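PDB 3GG8: pyruvate kinase from Toxoplasma gondii, which probably catalyses the last step of glycolysis, transferring the phosphoryl group of phosphoenolpyruvate to ADP to give pyruvate and ATP. Local coordinates for residues 55-69 and 87-101. Numbering follows the deposited sequence.
Sequences VKMIDAGMNVCRLNF and AMKQRPEARLAILLD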
loop_
_atom_site.group_PDB
_atom_site.type_symbol
_atom_site.label_atom_id
_atom_site.label_comp_id
_atom_site.label_asym_id
_atom_site.label_seq_id
_atom_site.Cartn_x
_atom_site.Cartn_y
_atom_site.Cartn_z
ATOM N N VAL C 55 24.790 13.440 40.049
ATOM C CA VAL C 55 25.648 12.532 39.297
ATOM C C VAL C 55 24.985 11.155 39.125
ATOM O O VAL C 55 24.911 10.640 38.004
ATOM C CB VAL C 55 27.040 12.405 39.938
ATOM C CG1 VAL C 55 27.793 11.217 39.358
ATOM C CG2 VAL C 55 27.821 13.684 39.730
ATOM N N LYS C 56 24.477 10.586 40.223
ATOM C CA LYS C 56 23.749 9.305 40.181
ATOM C C LYS C 56 22.528 9.373 39.264
ATOM O O LYS C 56 22.141 8.381 38.666
ATOM C CB LYS C 56 23.314 8.888 41.579
ATOM C CG LYS C 56 24.451 8.380 42.446
ATOM C CD LYS C 56 23.984 8.010 43.836
ATOM C CE LYS C 56 25.171 7.662 44.706
ATOM N NZ LYS C 56 24.747 7.170 46.039
ATOM N N MET C 57 21.938 10.556 39.156
ATOM C CA MET C 57 20.797 10.769 38.281
ATOM C C MET C 57 21.200 10.849 36.823
ATOM O O MET C 57 20.471 10.368 35.968
ATOM C CB MET C 57 20.014 12.002 38.709
ATOM C CG MET C 57 19.156 11.706 39.914
ATOM S SD MET C 57 18.527 13.170 40.695
ATOM C CE MET C 57 17.303 13.734 39.531
ATOM N N ILE C 58 22.363 11.437 36.540
ATOM C CA ILE C 58 22.900 11.402 35.193
ATOM C C ILE C 58 23.078 9.945 34.747
ATOM O O ILE C 58 22.622 9.571 33.657
ATOM C CB ILE C 58 24.244 12.136 35.068
ATOM C CG1 ILE C 58 24.078 13.637 35.308
ATOM C CG2 ILE C 58 24.885 11.846 33.692
ATOM C CD1 ILE C 58 25.386 14.374 35.472
ATOM N N ASP C 59 23.739 9.131 35.579
ATOM C CA ASP C 59 24.002 7.714 35.228
ATOM C C ASP C 59 22.691 6.974 35.010
ATOM O O ASP C 59 22.619 6.071 34.199
ATOM C CB ASP C 59 24.834 6.984 36.301
ATOM C CG ASP C 59 26.214 7.582 36.491
ATOM O OD1 ASP C 59 26.714 8.268 35.568
ATOM O OD2 ASP C 59 26.818 7.346 37.571
ATOM N N ALA C 60 21.654 7.397 35.724
ATOM C CA ALA C 60 20.353 6.736 35.692
ATOM C C ALA C 60 19.528 7.051 34.444
ATOM O O ALA C 60 18.595 6.311 34.113
ATOM C CB ALA C 60 19.577 7.078 36.946
ATOM N N GLY C 61 19.853 8.154 33.766
ATOM C CA GLY C 61 19.114 8.584 32.577
ATOM C C GLY C 61 18.663 10.038 32.493
ATOM O O GLY C 61 17.982 10.412 31.537
ATOM N N MET C 62 19.019 10.871 33.465
ATOM C CA MET C 62 18.633 12.297 33.406
ATOM C C MET C 62 19.299 13.004 32.218
ATOM O O MET C 62 20.515 12.937 32.078
ATOM C CB MET C 62 18.991 13.025 34.714
ATOM C CG MET C 62 18.820 14.551 34.664
ATOM S SD MET C 62 18.876 15.291 36.302
ATOM C CE MET C 62 20.651 15.292 36.645
ATOM N N ASN C 63 18.499 13.672 31.375
ATOM C CA ASN C 63 19.009 14.448 30.246
ATOM C C ASN C 63 18.724 15.936 30.379
ATOM O O ASN C 63 19.416 16.772 29.792
ATOM C CB ASN C 63 18.407 13.945 28.927
ATOM C CG ASN C 63 18.494 12.443 28.774
ATOM O OD1 ASN C 63 17.467 11.771 28.688
ATOM N ND2 ASN C 63 19.721 11.905 28.714
ATOM N N VAL C 64 17.671 16.268 31.124
ATOM C CA VAL C 64 17.247 17.665 31.259
ATOM C C VAL C 64 16.944 17.962 32.723
ATOM O O VAL C 64 16.315 17.142 33.406
ATOM C CB VAL C 64 15.982 17.980 30.402
ATOM C CG1 VAL C 64 15.567 19.459 30.536
ATOM C CG2 VAL C 64 16.191 17.578 28.901
ATOM N N CYS C 65 17.395 19.141 33.166
ATOM C CA CYS C 65 17.124 19.677 34.499
ATOM C C CYS C 65 16.121 20.834 34.468
ATOM O O CYS C 65 16.427 21.921 33.965
ATOM C CB CYS C 65 18.421 20.165 35.143
ATOM S SG CYS C 65 19.667 18.871 35.251
ATOM N N ARG C 66 14.950 20.577 35.045
ATOM C CA ARG C 66 13.882 21.548 35.210
ATOM C C ARG C 66 14.017 22.330 36.514
ATOM O O ARG C 66 14.051 21.743 37.598
ATOM C CB ARG C 66 12.530 20.839 35.201
ATOM C CG ARG C 66 11.349 21.736 35.599
ATOM C CD ARG C 66 10.048 21.030 35.264
ATOM N NE ARG C 66 8.844 21.790 35.611
ATOM C CZ ARG C 66 8.159 21.636 36.743
ATOM N NH1 ARG C 66 8.566 20.751 37.652
ATOM N NH2 ARG C 66 7.066 22.367 36.967
ATOM N N LEU C 67 14.111 23.651 36.392
ATOM C CA LEU C 67 14.034 24.558 37.517
ATOM C C LEU C 67 12.605 25.101 37.585
ATOM O O LEU C 67 12.181 25.870 36.720
ATOM C CB LEU C 67 14.995 25.715 37.311
ATOM C CG LEU C 67 16.451 25.442 36.923
ATOM C CD1 LEU C 67 17.147 26.759 36.598
ATOM C CD2 LEU C 67 17.174 24.664 38.031
ATOM N N ASN C 68 11.856 24.674 38.596
ATOM C CA ASN C 68 10.509 25.160 38.818
ATOM C C ASN C 68 10.442 26.530 39.508
ATOM O O ASN C 68 10.495 26.613 40.738
ATOM C CB ASN C 68 9.693 24.134 39.604
ATOM C CG ASN C 68 8.246 24.537 39.726
ATOM O OD1 ASN C 68 7.847 25.605 39.244
ATOM N ND2 ASN C 68 7.451 23.706 40.380
ATOM N N PHE C 69 10.277 27.602 38.731
ATOM C CA PHE C 69 10.213 28.953 39.309
ATOM C C PHE C 69 8.894 29.357 39.970
ATOM O O PHE C 69 8.712 30.543 40.300
ATOM C CB PHE C 69 10.666 30.020 38.306
ATOM C CG PHE C 69 12.151 30.280 38.309
ATOM C CD1 PHE C 69 13.047 29.304 37.900
ATOM C CD2 PHE C 69 12.656 31.515 38.727
ATOM C CE1 PHE C 69 14.431 29.552 37.901
ATOM C CE2 PHE C 69 14.033 31.770 38.729
ATOM C CZ PHE C 69 14.917 30.777 38.298
ATOM N N ALA C 87 28.194 18.561 38.972
ATOM C CA ALA C 87 27.859 17.199 38.542
ATOM C C ALA C 87 28.419 16.900 37.141
ATOM O O ALA C 87 28.994 15.841 36.903
ATOM C CB ALA C 87 26.349 16.988 38.575
ATOM N N MET C 88 28.256 17.853 36.231
ATOM C CA MET C 88 28.745 17.722 34.863
ATOM C C MET C 88 30.263 17.703 34.779
ATOM O O MET C 88 30.818 17.238 33.786
ATOM C CB MET C 88 28.186 18.843 33.981
ATOM C CG MET C 88 26.686 18.699 33.651
ATOM S SD MET C 88 26.049 20.073 32.647
ATOM C CE MET C 88 27.127 19.991 31.221
ATOM N N LYS C 89 30.942 18.206 35.810
ATOM C CA LYS C 89 32.403 18.141 35.845
ATOM C C LYS C 89 32.863 16.714 36.121
ATOM O O LYS C 89 33.919 16.290 35.656
ATOM C CB LYS C 89 32.976 19.124 36.860
ATOM C CG LYS C 89 33.098 20.518 36.288
ATOM C CD LYS C 89 33.283 21.567 37.354
ATOM C CE LYS C 89 33.636 22.898 36.713
ATOM N NZ LYS C 89 33.018 24.049 37.423
ATOM N N GLN C 90 32.029 15.975 36.851
ATOM C CA GLN C 90 32.278 14.571 37.171
ATOM C C GLN C 90 31.879 13.656 36.018
ATOM O O GLN C 90 32.331 12.519 35.939
ATOM C CB GLN C 90 31.511 14.182 38.437
ATOM C CG GLN C 90 31.886 15.002 39.658
ATOM C CD GLN C 90 31.563 14.299 40.957
ATOM O OE1 GLN C 90 31.476 13.071 41.010
ATOM N NE2 GLN C 90 31.392 15.075 42.020
ATOM N N ARG C 91 31.012 14.165 35.142
ATOM C CA ARG C 91 30.572 13.471 33.937
ATOM C C ARG C 91 30.771 14.391 32.734
ATOM O O ARG C 91 29.836 15.082 32.313
ATOM C CB ARG C 91 29.102 13.053 34.056
ATOM C CG ARG C 91 28.805 12.093 35.205
ATOM C CD ARG C 91 29.242 10.663 34.895
ATOM N NE ARG C 91 29.058 9.769 36.039
ATOM C CZ ARG C 91 29.948 9.581 37.015
ATOM N NH1 ARG C 91 31.112 10.229 37.023
ATOM N NH2 ARG C 91 29.670 8.742 38.004
ATOM N N PRO C 92 32.002 14.418 32.184
ATOM C CA PRO C 92 32.325 15.378 31.125
ATOM C C PRO C 92 31.639 15.058 29.796
ATOM O O PRO C 92 31.639 15.895 28.892
ATOM C CB PRO C 92 33.843 15.261 30.981
ATOM C CG PRO C 92 34.305 14.426 32.135
ATOM C CD PRO C 92 33.155 13.565 32.510
ATOM N N GLU C 93 31.043 13.873 29.683
ATOM C CA GLU C 93 30.377 13.502 28.440
ATOM C C GLU C 93 28.906 13.867 28.407
ATOM O O GLU C 93 28.315 13.923 27.325
ATOM C CB GLU C 93 30.596 12.030 28.107
ATOM C CG GLU C 93 31.967 11.786 27.496
ATOM C CD GLU C 93 32.320 10.323 27.377
ATOM O OE1 GLU C 93 31.406 9.468 27.476
ATOM O OE2 GLU C 93 33.522 10.033 27.177
ATOM N N ALA C 94 28.331 14.133 29.582
ATOM C CA ALA C 94 26.925 14.508 29.700
ATOM C C ALA C 94 26.741 16.003 29.449
ATOM O O ALA C 94 27.488 16.833 29.985
ATOM C CB ALA C 94 26.386 14.128 31.056
ATOM N N ARG C 95 25.768 16.335 28.608
ATOM C CA ARG C 95 25.495 17.723 28.241
ATOM C C ARG C 95 24.051 18.050 28.574
ATOM O O ARG C 95 23.245 18.363 27.693
ATOM C CB ARG C 95 25.790 17.971 26.768
ATOM C CG ARG C 95 27.234 17.738 26.402
ATOM C CD ARG C 95 28.144 18.717 27.134
ATOM N NE ARG C 95 29.527 18.622 26.690
ATOM C CZ ARG C 95 29.961 19.106 25.532
ATOM N NH1 ARG C 95 29.107 19.702 24.703
ATOM N NH2 ARG C 95 31.239 18.984 25.193
ATOM N N LEU C 96 23.747 17.955 29.863
ATOM C CA LEU C 96 22.423 18.181 30.406
ATOM C C LEU C 96 21.904 19.550 29.995
ATOM O O LEU C 96 22.632 20.544 30.062
ATOM C CB LEU C 96 22.493 18.130 31.938
ATOM C CG LEU C 96 22.823 16.811 32.623
ATOM C CD1 LEU C 96 23.134 17.063 34.093
ATOM C CD2 LEU C 96 21.652 15.844 32.483
ATOM N N ALA C 97 20.648 19.606 29.565
ATOM C CA ALA C 97 20.034 20.903 29.282
ATOM C C ALA C 97 19.352 21.403 30.540
ATOM O O ALA C 97 18.954 20.616 31.403
ATOM C CB ALA C 97 19.048 20.806 28.134
ATOM N N ILE C 98 19.241 22.722 30.635
ATOM C CA ILE C 98 18.579 23.389 31.752
ATOM C C ILE C 98 17.323 24.103 31.239
ATOM O O ILE C 98 17.380 24.875 30.283
ATOM C CB ILE C 98 19.556 24.335 32.483
ATOM C CG1 ILE C 98 20.751 23.527 33.023
ATOM C CG2 ILE C 98 18.856 25.078 33.617
ATOM C CD1 ILE C 98 21.872 24.384 33.601
ATOM N N LEU C 99 16.185 23.758 31.846
ATOM C CA LEU C 99 14.878 24.297 31.501
ATOM C C LEU C 99 14.351 25.162 32.663
ATOM O O LEU C 99 14.216 24.659 33.781
ATOM C CB LEU C 99 13.927 23.112 31.191
ATOM C CG LEU C 99 12.447 23.305 30.794
ATOM C CD1 LEU C 99 12.058 22.439 29.590
ATOM C CD2 LEU C 99 11.488 23.010 31.945
ATOM N N LEU C 100 14.097 26.458 32.414
ATOM C CA LEU C 100 13.388 27.320 33.374
ATOM C C LEU C 100 11.869 27.175 33.172
ATOM O O LEU C 100 11.364 27.406 32.075
ATOM C CB LEU C 100 13.804 28.780 33.182
ATOM C CG LEU C 100 13.415 29.880 34.178
ATOM C CD1 LEU C 100 14.213 31.128 33.878
ATOM C CD2 LEU C 100 11.926 30.219 34.156
ATOM N N ASP C 101 11.152 26.770 34.214
ATOM C CA ASP C 101 9.689 26.615 34.147
ATOM C C ASP C 101 9.037 27.758 34.931
ATOM O O ASP C 101 9.130 27.812 36.155
ATOM C CB ASP C 101 9.263 25.242 34.695
ATOM C CG ASP C 101 7.760 24.965 34.528
ATOM O OD1 ASP C 101 6.943 25.920 34.624
ATOM O OD2 ASP C 101 7.380 23.782 34.321
HETATM O O HOH W 1 6.274 26.216 37.069
#
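L96 lays its CD1 methyl against CG1 and CD1 of I58, 3.8 Å from I58 CG1, while its other methyl, CD2, packs on M62 CG and the M62 carbonyl. I58 CG2 continues this apolar patch to A94 CB. At the outer end, the R91 side chain bends at CB-CG (chi2 -77°) and grips D59 side-on: R91 NE lies 2.8 Å from D59 OD1 and R91 NH2 lies 3.2 Å from D59 OD2. Both oxygens use syn lone pairs and the two planar groups are 8° apart, the signature of a bidentate salt bridge; V55 CG1 covers one guanidinium face. Strands 62-68 and 97-101, neighbours in the parallel eight-stranded (beta/alpha)8 barrel, are joined by backbone bonds from A97 N to N63 O through F69 N to D101 O. Helix 74-90 makes the crossover between them. R66, extended from CG to NE, brings NE to 2.8 Å from D101 OD2, and R66 NH2 reaches the same oxygen; here the planes are 74° apart. T43 takes R66 NH1. Because K255, on strand 251-256, also pairs with D101 OD2, this carboxylate links three barrel strands by charge, and its rotation is probably restricted.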